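Local atomic coordinates of ribokinase (Thermotoga maritima, PDB entry 1VM7), a protein that probably phosphorylates D-ribose at O-5 with ATP and magnesium, yielding D-ribose 5-phosphate for nucleotide synthesis or the pentose phosphate pathway. Residues L156-P170 against E179-E193. Residues are numbered along the deposited sequence; the frame is centred on the assembly and turned at random.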
ATOM      1  N   LEU A 156      26.456   1.422 -12.181  1.00 30.30           N
ATOM      2  CA  LEU A 156      27.810   1.124 -12.572  1.00 30.70           C
ATOM      3  C   LEU A 156      28.241   1.909 -13.828  1.00 31.18           C
ATOM      4  O   LEU A 156      29.331   2.478 -13.889  1.00 30.48           O
ATOM      5  CB  LEU A 156      27.952  -0.376 -12.814  1.00 30.56           C
ATOM      6  CG  LEU A 156      29.280  -0.862 -13.376  1.00 30.24           C
ATOM      7  CD1 LEU A 156      30.462  -0.380 -12.527  1.00 29.59           C
ATOM      8  CD2 LEU A 156      29.236  -2.383 -13.461  1.00 30.04           C
ATOM      9  N   GLU A 157      27.378   1.920 -14.832  1.00 31.98           N
ATOM     10  CA  GLU A 157      27.708   2.568 -16.081  1.00 32.67           C
ATOM     11  C   GLU A 157      27.909   4.061 -15.865  1.00 32.95           C
ATOM     12  O   GLU A 157      28.816   4.633 -16.446  1.00 32.92           O
ATOM     13  CB  GLU A 157      26.630   2.295 -17.141  1.00 33.44           C
ATOM     14  CG  GLU A 157      27.018   2.697 -18.561  1.00 34.02           C
ATOM     15  CD  GLU A 157      28.152   1.863 -19.133  1.00 36.74           C
ATOM     16  OE1 GLU A 157      28.803   1.077 -18.390  1.00 37.89           O
ATOM     17  OE2 GLU A 157      28.400   1.997 -20.347  1.00 39.17           O
ATOM     18  N   CYS A 158      27.072   4.680 -15.028  1.00 33.51           N
ATOM     19  CA  CYS A 158      27.243   6.094 -14.656  1.00 33.96           C
ATOM     20  C   CYS A 158      28.576   6.381 -13.983  1.00 33.89           C
ATOM     21  O   CYS A 158      29.249   7.331 -14.336  1.00 33.48           O
ATOM     22  CB  CYS A 158      26.125   6.533 -13.714  1.00 34.70           C
ATOM     23  SG  CYS A 158      24.620   6.817 -14.578  1.00 36.15           S
ATOM     24  N   ALA A 159      28.925   5.568 -12.987  1.00 34.20           N
ATOM     25  CA  ALA A 159      30.194   5.720 -12.279  1.00 34.01           C
ATOM     26  C   ALA A 159      31.383   5.520 -13.222  1.00 34.10           C
ATOM     27  O   ALA A 159      32.402   6.227 -13.124  1.00 33.46           O
ATOM     28  CB  ALA A 159      30.263   4.738 -11.101  1.00 33.96           C
ATOM     29  N   LYS A 160      31.239   4.575 -14.151  1.00 34.59           N
ATOM     30  CA  LYS A 160      32.247   4.347 -15.191  1.00 35.19           C
ATOM     31  C   LYS A 160      32.419   5.551 -16.110  1.00 34.93           C
ATOM     32  O   LYS A 160      33.546   5.971 -16.392  1.00 34.92           O
ATOM     33  CB  LYS A 160      31.889   3.133 -16.064  1.00 35.33           C
ATOM     34  CG  LYS A 160      32.020   1.791 -15.393  1.00 36.66           C
ATOM     35  CD  LYS A 160      31.877   0.647 -16.407  1.00 36.71           C
ATOM     36  CE  LYS A 160      33.177   0.371 -17.086  1.00 38.54           C
ATOM     37  NZ  LYS A 160      33.009  -0.590 -18.216  1.00 40.90           N
ATOM     38  N   ARG A 161      31.310   6.076 -16.614  1.00 34.60           N
ATOM     39  CA  ARG A 161      31.398   7.094 -17.647  1.00 35.30           C
ATOM     40  C   ARG A 161      31.558   8.527 -17.126  1.00 35.12           C
ATOM     41  O   ARG A 161      32.014   9.402 -17.869  1.00 35.05           O
ATOM     42  CB  ARG A 161      30.176   7.043 -18.556  1.00 35.78           C
ATOM     43  CG  ARG A 161      30.039   5.765 -19.322  1.00 36.68           C
ATOM     44  CD  ARG A 161      29.322   6.069 -20.617  1.00 40.67           C
ATOM     45  NE  ARG A 161      28.577   4.925 -21.104  1.00 41.96           N
ATOM     46  CZ  ARG A 161      27.899   4.919 -22.242  1.00 43.30           C
ATOM     47  NH1 ARG A 161      27.867   6.011 -23.019  1.00 43.44           N
ATOM     48  NH2 ARG A 161      27.243   3.815 -22.594  1.00 43.89           N
ATOM     49  N   PHE A 162      31.163   8.775 -15.877  1.00 35.09           N
ATOM     50  CA  PHE A 162      31.168  10.132 -15.356  1.00 34.88           C
ATOM     51  C   PHE A 162      32.556  10.732 -15.304  1.00 35.38           C
ATOM     52  O   PHE A 162      33.447  10.254 -14.614  1.00 35.61           O
ATOM     53  CB  PHE A 162      30.522  10.231 -13.974  1.00 34.55           C
ATOM     54  CG  PHE A 162      30.050  11.628 -13.631  1.00 33.66           C
ATOM     55  CD1 PHE A 162      29.106  12.276 -14.429  1.00 33.71           C
ATOM     56  CD2 PHE A 162      30.546  12.293 -12.524  1.00 33.31           C
ATOM     57  CE1 PHE A 162      28.674  13.540 -14.124  1.00 32.39           C
ATOM     58  CE2 PHE A 162      30.113  13.558 -12.209  1.00 31.50           C
ATOM     59  CZ  PHE A 162      29.172  14.177 -13.006  1.00 33.74           C
ATOM     60  N   ASN A 163      32.729  11.795 -16.072  1.00 36.40           N
ATOM     61  CA  ASN A 163      33.860  12.681 -15.870  1.00 36.83           C
ATOM     62  C   ASN A 163      33.414  13.718 -14.834  1.00 36.68           C
ATOM     63  O   ASN A 163      32.705  14.680 -15.143  1.00 37.61           O
ATOM     64  CB  ASN A 163      34.316  13.322 -17.176  1.00 37.27           C
ATOM     65  CG  ASN A 163      35.701  13.909 -17.071  1.00 38.55           C
ATOM     66  OD1 ASN A 163      36.443  13.600 -16.133  1.00 41.35           O
ATOM     67  ND2 ASN A 163      36.060  14.768 -18.023  1.00 39.69           N
ATOM     68  N   GLY A 164      33.802  13.463 -13.593  1.00 36.07           N
ATOM     69  CA  GLY A 164      33.480  14.307 -12.472  1.00 35.43           C
ATOM     70  C   GLY A 164      33.638  13.520 -11.189  1.00 34.84           C
ATOM     71  O   GLY A 164      34.159  12.405 -11.190  1.00 35.10           O
ATOM     72  N   ILE A 165      33.199  14.113 -10.089  1.00 34.19           N
ATOM     73  CA  ILE A 165      33.288  13.473  -8.789  1.00 33.99           C
ATOM     74  C   ILE A 165      32.122  12.500  -8.652  1.00 33.26           C
ATOM     75  O   ILE A 165      30.966  12.869  -8.827  1.00 33.13           O
ATOM     76  CB  ILE A 165      33.334  14.521  -7.654  1.00 33.90           C
ATOM     77  CG1 ILE A 165      34.625  15.340  -7.781  1.00 34.44           C
ATOM     78  CG2 ILE A 165      33.252  13.860  -6.297  1.00 33.04           C
ATOM     79  CD1 ILE A 165      34.543  16.685  -7.131  1.00 35.70           C
ATOM     80  N   VAL A 166      32.462  11.240  -8.403  1.00 33.13           N
ATOM     81  CA  VAL A 166      31.504  10.160  -8.280  1.00 32.42           C
ATOM     82  C   VAL A 166      31.434   9.751  -6.805  1.00 32.59           C
ATOM     83  O   VAL A 166      32.445   9.325  -6.215  1.00 31.66           O
ATOM     84  CB  VAL A 166      31.884   8.944  -9.162  1.00 32.33           C
ATOM     85  CG1 VAL A 166      30.837   7.816  -9.048  1.00 30.67           C
ATOM     86  CG2 VAL A 166      32.049   9.363 -10.606  1.00 31.85           C
ATOM     87  N   ILE A 167      30.229   9.932  -6.241  1.00 32.40           N
ATOM     88  CA  ILE A 167      29.882   9.595  -4.872  1.00 32.60           C
ATOM     89  C   ILE A 167      28.878   8.444  -4.928  1.00 33.07           C
ATOM     90  O   ILE A 167      27.813   8.592  -5.518  1.00 33.20           O
ATOM     91  CB  ILE A 167      29.215  10.782  -4.157  1.00 32.51           C
ATOM     92  CG1 ILE A 167      30.176  11.983  -4.122  1.00 32.06           C
ATOM     93  CG2 ILE A 167      28.779  10.359  -2.762  1.00 32.68           C
ATOM     94  CD1 ILE A 167      29.548  13.352  -3.836  1.00 32.52           C
ATOM     95  N   PHE A 168      29.240   7.302  -4.330  1.00 33.10           N
ATOM     96  CA  PHE A 168      28.395   6.099  -4.328  1.00 32.98           C
ATOM     97  C   PHE A 168      28.031   5.691  -2.889  1.00 32.92           C
ATOM     98  O   PHE A 168      28.886   5.402  -2.068  1.00 32.47           O
ATOM     99  CB  PHE A 168      29.092   4.960  -5.066  1.00 32.32           C
ATOM    100  CG  PHE A 168      28.377   3.645  -4.978  1.00 32.23           C
ATOM    101  CD1 PHE A 168      27.071   3.524  -5.375  1.00 32.03           C
ATOM    102  CD2 PHE A 168      29.033   2.513  -4.493  1.00 31.88           C
ATOM    103  CE1 PHE A 168      26.423   2.315  -5.295  1.00 32.67           C
ATOM    104  CE2 PHE A 168      28.396   1.305  -4.419  1.00 31.60           C
ATOM    105  CZ  PHE A 168      27.088   1.195  -4.811  1.00 32.35           C
ATOM    106  N   ASP A 169      26.737   5.739  -2.602  1.00 33.15           N
ATOM    107  CA  ASP A 169      26.184   5.331  -1.332  1.00 33.29           C
ATOM    108  C   ASP A 169      25.750   3.869  -1.500  1.00 32.89           C
ATOM    109  O   ASP A 169      24.785   3.548  -2.223  1.00 32.63           O
ATOM    110  CB  ASP A 169      25.011   6.241  -1.009  1.00 34.11           C
ATOM    111  CG  ASP A 169      24.555   6.159   0.428  1.00 36.79           C
ATOM    112  OD1 ASP A 169      25.362   5.703   1.287  1.00 39.09           O
ATOM    113  OD2 ASP A 169      23.382   6.607   0.677  1.00 39.64           O
ATOM    114  N   PRO A 170      26.486   2.948  -0.875  1.00 33.13           N
ATOM    115  CA  PRO A 170      26.247   1.537  -1.155  1.00 33.13           C
ATOM    116  C   PRO A 170      25.027   1.027  -0.363  1.00 33.30           C
ATOM    117  O   PRO A 170      25.137   0.146   0.472  1.00 33.07           O
ATOM    118  CB  PRO A 170      27.561   0.884  -0.723  1.00 33.46           C
ATOM    119  CG  PRO A 170      28.009   1.757   0.464  1.00 33.30           C
ATOM    120  CD  PRO A 170      27.565   3.145   0.120  1.00 33.15           C
ATOM    121  N   GLU A 179      33.413  -4.110  -9.629  1.00 34.88           N
ATOM    122  CA  GLU A 179      33.937  -3.284 -10.702  1.00 34.76           C
ATOM    123  C   GLU A 179      33.742  -1.797 -10.427  1.00 33.85           C
ATOM    124  O   GLU A 179      34.526  -0.975 -10.907  1.00 33.80           O
ATOM    125  CB  GLU A 179      33.302  -3.669 -12.047  1.00 35.04           C
ATOM    126  CG  GLU A 179      33.944  -3.030 -13.275  1.00 36.16           C
ATOM    127  CD  GLU A 179      33.101  -3.186 -14.556  1.00 36.95           C
ATOM    128  OE1 GLU A 179      32.193  -4.061 -14.611  1.00 39.83           O
ATOM    129  OE2 GLU A 179      33.357  -2.423 -15.517  1.00 37.24           O
ATOM    130  N   ILE A 180      32.702  -1.450  -9.655  1.00 32.73           N
ATOM    131  CA  ILE A 180      32.333  -0.058  -9.466  1.00 31.76           C
ATOM    132  C   ILE A 180      33.372   0.735  -8.678  1.00 31.17           C
ATOM    133  O   ILE A 180      33.561   1.928  -8.926  1.00 30.66           O
ATOM    134  CB  ILE A 180      30.916   0.083  -8.790  1.00 31.99           C
ATOM    135  CG1 ILE A 180      30.376   1.497  -8.959  1.00 32.25           C
ATOM    136  CG2 ILE A 180      30.949  -0.320  -7.302  1.00 32.00           C
ATOM    137  CD1 ILE A 180      28.916   1.556  -8.866  1.00 32.33           C
ATOM    138  N   PHE A 181      34.070   0.070  -7.770  1.00 30.98           N
ATOM    139  CA  PHE A 181      34.859   0.751  -6.737  1.00 31.16           C
ATOM    140  C   PHE A 181      35.997   1.606  -7.287  1.00 31.31           C
ATOM    141  O   PHE A 181      36.244   2.696  -6.790  1.00 31.55           O
ATOM    142  CB  PHE A 181      35.370  -0.284  -5.723  1.00 30.90           C
ATOM    143  CG  PHE A 181      34.266  -0.990  -4.984  1.00 30.41           C
ATOM    144  CD1 PHE A 181      33.429  -0.281  -4.134  1.00 32.01           C
ATOM    145  CD2 PHE A 181      34.035  -2.345  -5.154  1.00 31.08           C
ATOM    146  CE1 PHE A 181      32.399  -0.909  -3.451  1.00 31.07           C
ATOM    147  CE2 PHE A 181      33.013  -2.976  -4.470  1.00 31.89           C
ATOM    148  CZ  PHE A 181      32.184  -2.240  -3.615  1.00 30.89           C
ATOM    149  N   GLN A 182      36.673   1.104  -8.314  1.00 31.54           N
ATOM    150  CA  GLN A 182      37.811   1.801  -8.934  1.00 32.25           C
ATOM    151  C   GLN A 182      37.398   3.138  -9.573  1.00 32.57           C
ATOM    152  O   GLN A 182      38.233   4.030  -9.753  1.00 32.47           O
ATOM    153  CB  GLN A 182      38.471   0.911 -10.005  1.00 32.15           C
ATOM    154  CG  GLN A 182      37.570   0.734 -11.223  1.00 33.03           C
ATOM    155  CD  GLN A 182      37.932  -0.434 -12.083  1.00 32.65           C
ATOM    156  OE1 GLN A 182      38.999  -0.451 -12.675  1.00 32.96           O
ATOM    157  NE2 GLN A 182      37.026  -1.409 -12.191  1.00 32.94           N
ATOM    158  N   TYR A 183      36.113   3.264  -9.905  1.00 32.56           N
ATOM    159  CA  TYR A 183      35.557   4.484 -10.491  1.00 32.71           C
ATOM    160  C   TYR A 183      35.063   5.511  -9.471  1.00 32.60           C
ATOM    161  O   TYR A 183      34.661   6.607  -9.857  1.00 33.23           O
ATOM    162  CB  TYR A 183      34.422   4.129 -11.454  1.00 32.29           C
ATOM    163  CG  TYR A 183      34.887   3.227 -12.564  1.00 32.64           C
ATOM    164  CD1 TYR A 183      35.839   3.671 -13.489  1.00 33.13           C
ATOM    165  CD2 TYR A 183      34.407   1.936 -12.684  1.00 31.80           C
ATOM    166  CE1 TYR A 183      36.295   2.843 -14.513  1.00 32.14           C
ATOM    167  CE2 TYR A 183      34.854   1.108 -13.693  1.00 31.86           C
ATOM    168  CZ  TYR A 183      35.789   1.571 -14.619  1.00 32.50           C
ATOM    169  OH  TYR A 183      36.247   0.731 -15.620  1.00 32.87           O
ATOM    170  N   LEU A 184      35.138   5.183  -8.183  1.00 32.43           N
ATOM    171  CA  LEU A 184      34.582   6.033  -7.136  1.00 32.11           C
ATOM    172  C   LEU A 184      35.562   7.054  -6.605  1.00 31.81           C
ATOM    173  O   LEU A 184      36.713   6.738  -6.331  1.00 31.75           O
ATOM    174  CB  LEU A 184      34.163   5.187  -5.942  1.00 32.10           C
ATOM    175  CG  LEU A 184      33.135   4.091  -6.186  1.00 32.61           C
ATOM    176  CD1 LEU A 184      32.653   3.621  -4.851  1.00 31.67           C
ATOM    177  CD2 LEU A 184      31.974   4.564  -7.104  1.00 32.20           C
ATOM    178  N   ASP A 185      35.072   8.270  -6.411  1.00 31.71           N
ATOM    179  CA  ASP A 185      35.798   9.300  -5.674  1.00 32.05           C
ATOM    180  C   ASP A 185      35.428   9.238  -4.186  1.00 31.56           C
ATOM    181  O   ASP A 185      36.260   9.442  -3.320  1.00 31.30           O
ATOM    182  CB  ASP A 185      35.526  10.677  -6.305  1.00 32.23           C
ATOM    183  CG  ASP A 185      36.129  10.784  -7.707  1.00 33.73           C
ATOM    184  OD1 ASP A 185      37.357  10.925  -7.804  1.00 34.99           O
ATOM    185  OD2 ASP A 185      35.398  10.675  -8.707  1.00 36.87           O
ATOM    186  N   TYR A 186      34.169   8.930  -3.907  1.00 31.54           N
ATOM    187  CA  TYR A 186      33.683   8.749  -2.538  1.00 31.29           C
ATOM    188  C   TYR A 186      32.811   7.511  -2.442  1.00 31.41           C
ATOM    189  O   TYR A 186      31.888   7.309  -3.256  1.00 31.38           O
ATOM    190  CB  TYR A 186      32.885   9.979  -2.048  1.00 31.26           C
ATOM    191  CG  TYR A 186      33.736  11.202  -1.874  1.00 31.33           C
ATOM    192  CD1 TYR A 186      33.948  12.074  -2.928  1.00 31.02           C
ATOM    193  CD2 TYR A 186      34.368  11.468  -0.667  1.00 32.26           C
ATOM    194  CE1 TYR A 186      34.738  13.179  -2.790  1.00 31.11           C
ATOM    195  CE2 TYR A 186      35.185  12.572  -0.526  1.00 31.63           C
ATOM    196  CZ  TYR A 186      35.356  13.434  -1.592  1.00 31.69           C
ATOM    197  OH  TYR A 186      36.169  14.549  -1.477  1.00 31.91           O
ATOM    198  N   LEU A 187      33.124   6.670  -1.454  1.00 31.90           N
ATOM    199  CA  LEU A 187      32.251   5.573  -1.055  1.00 31.92           C
ATOM    200  C   LEU A 187      31.758   5.899   0.346  1.00 31.91           C
ATOM    201  O   LEU A 187      32.555   6.189   1.231  1.00 31.53           O
ATOM    202  CB  LEU A 187      33.024   4.247  -1.047  1.00 32.15           C
ATOM    203  CG  LEU A 187      32.215   2.978  -0.747  1.00 30.90           C
ATOM    204  CD1 LEU A 187      31.351   2.635  -1.917  1.00 31.63           C
ATOM    205  CD2 LEU A 187      33.116   1.813  -0.392  1.00 32.62           C
ATOM    206  N   THR A 188      30.451   5.850   0.560  1.00 32.24           N
ATOM    207  CA  THR A 188      29.872   6.391   1.807  1.00 32.87           C
ATOM    208  C   THR A 188      29.016   5.354   2.532  1.00 33.07           C
ATOM    209  O   THR A 188      27.827   5.531   2.674  1.00 33.90           O
ATOM    210  CB  THR A 188      29.015   7.656   1.525  1.00 33.00           C
ATOM    211  OG1 THR A 188      27.848   7.302   0.769  1.00 33.23           O
ATOM    212  CG2 THR A 188      29.818   8.703   0.739  1.00 33.69           C
ATOM    213  N   PRO A 189      29.615   4.244   2.974  1.00 33.54           N
ATOM    214  CA  PRO A 189      28.810   3.241   3.649  1.00 33.95           C
ATOM    215  C   PRO A 189      28.512   3.659   5.076  1.00 33.79           C
ATOM    216  O   PRO A 189      29.299   4.369   5.663  1.00 33.64           O
ATOM    217  CB  PRO A 189      29.737   2.014   3.661  1.00 33.54           C
ATOM    218  CG  PRO A 189      31.088   2.633   3.785  1.00 33.61           C
ATOM    219  CD  PRO A 189      31.040   3.866   2.941  1.00 33.24           C
ATOM    220  N   ASN A 190      27.380   3.230   5.614  1.00 34.10           N
ATOM    221  CA  ASN A 190      27.171   3.281   7.055  1.00 34.64           C
ATOM    222  C   ASN A 190      27.824   2.045   7.666  1.00 34.87           C
ATOM    223  O   ASN A 190      28.463   1.263   6.964  1.00 34.42           O
ATOM    224  CB  ASN A 190      25.678   3.377   7.410  1.00 34.63           C
ATOM    225  CG  ASN A 190      24.879   2.118   7.065  1.00 36.53           C
ATOM    226  OD1 ASN A 190      25.406   1.001   7.040  1.00 37.46           O
ATOM    227  ND2 ASN A 190      23.577   2.306   6.798  1.00 37.41           N
ATOM    228  N   GLU A 191      27.673   1.861   8.975  1.00 35.75           N
ATOM    229  CA  GLU A 191      28.443   0.842   9.676  1.00 35.80           C
ATOM    230  C   GLU A 191      28.020  -0.581   9.307  1.00 36.14           C
ATOM    231  O   GLU A 191      28.860  -1.465   9.110  1.00 35.87           O
ATOM    232  CB  GLU A 191      28.366   1.060  11.178  1.00 36.27           C
ATOM    233  CG  GLU A 191      29.264   0.106  11.939  1.00 38.00           C
ATOM    234  CD  GLU A 191      29.688   0.640  13.278  1.00 39.66           C
ATOM    235  OE1 GLU A 191      29.053   1.601  13.775  1.00 40.20           O
ATOM    236  OE2 GLU A 191      30.672   0.097  13.809  1.00 40.01           O
ATOM    237  N   LYS A 192      26.717  -0.796   9.180  1.00 36.88           N
ATOM    238  CA  LYS A 192      26.201  -2.099   8.739  1.00 37.10           C
ATOM    239  C   LYS A 192      26.618  -2.383   7.299  1.00 36.48           C
ATOM    240  O   LYS A 192      26.965  -3.505   6.964  1.00 36.88           O
ATOM    241  CB  LYS A 192      24.672  -2.185   8.855  1.00 38.00           C
ATOM    242  CG  LYS A 192      24.194  -2.264  10.324  1.00 40.13           C
ATOM    243  CD  LYS A 192      23.020  -3.230  10.537  1.00 42.01           C
ATOM    244  CE  LYS A 192      22.738  -3.428  12.035  1.00 41.90           C
ATOM    245  NZ  LYS A 192      22.307  -4.842  12.348  1.00 42.76           N
ATOM    246  N   GLU A 193      26.582  -1.366   6.445  1.00 35.48           N
ATOM    247  CA  GLU A 193      27.007  -1.545   5.075  1.00 34.72           C
ATOM    248  C   GLU A 193      28.484  -1.879   4.917  1.00 33.95           C
ATOM    249  O   GLU A 193      28.837  -2.793   4.176  1.00 32.85           O
ATOM    250  CB  GLU A 193      26.651  -0.349   4.244  1.00 35.48           C
ATOM    251  CG  GLU A 193      25.134  -0.227   4.075  1.00 36.74           C
ATOM    252  CD  GLU A 193      24.701   1.153   3.664  1.00 37.83           C
ATOM    253  OE1 GLU A 193      25.545   2.060   3.652  1.00 34.83           O
ATOM    254  OE2 GLU A 193      23.504   1.319   3.361  1.00 41.28           O
TER
HETATM  255  O   HOH W   1      31.433  -2.612 -17.117  1.00 39.75           O
HETATM  256  O   HOH W   2      24.496   4.415   3.394  1.00 29.66           O
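The Phe168 ring has Ile180 CD1 over the centre of one face, 4.2 Å from the centroid, Pro170 CA near the rim of the opposite face, and Leu184 CD1 at the edge; isoleucine suits because its longer branch reaches the ring. The Tyr183 ring carries Lys160 CA on one face and Gln182 CG on the other, while Ile165 CG2 meets the Tyr186 ring edge in plane. Parallel strands 165-168 and 186-187 are neighbours in the central sheet of the pfkB (ribokinase) fold: Phe168, Ile180 and Leu184 pack on the face with helix 152-161, Tyr186 and Ile167 on the opposite one, toward helix 256-269. Phe168 N donates to Tyr186 O (2.9 Å, 171°), and Val166 O accepts from both Asp185 N and Tyr186 N. Asp185 suits the strand's start because its OD2 takes the Val166 N-H on the anti side, 3.0 Å away. Long, flexible Lys160 sets CG over Tyr183, then bends at chi3 (84°), and NZ forms a salt bridge with Glu179 OE2, 3.3 Å away. Replacing Tyr183 by an alanine would probably strip Lys160 CA and CG of their aromatic cover. Asp169 OD1, paired with Lys226 of the predicted ATP site, accepts from Thr188 OG1, above the carboxylate plane; Asn261 ND2 also bonds OG1. A water donates to both Asp169 OD1 and Glu193 OE1, 2.6 Å from each.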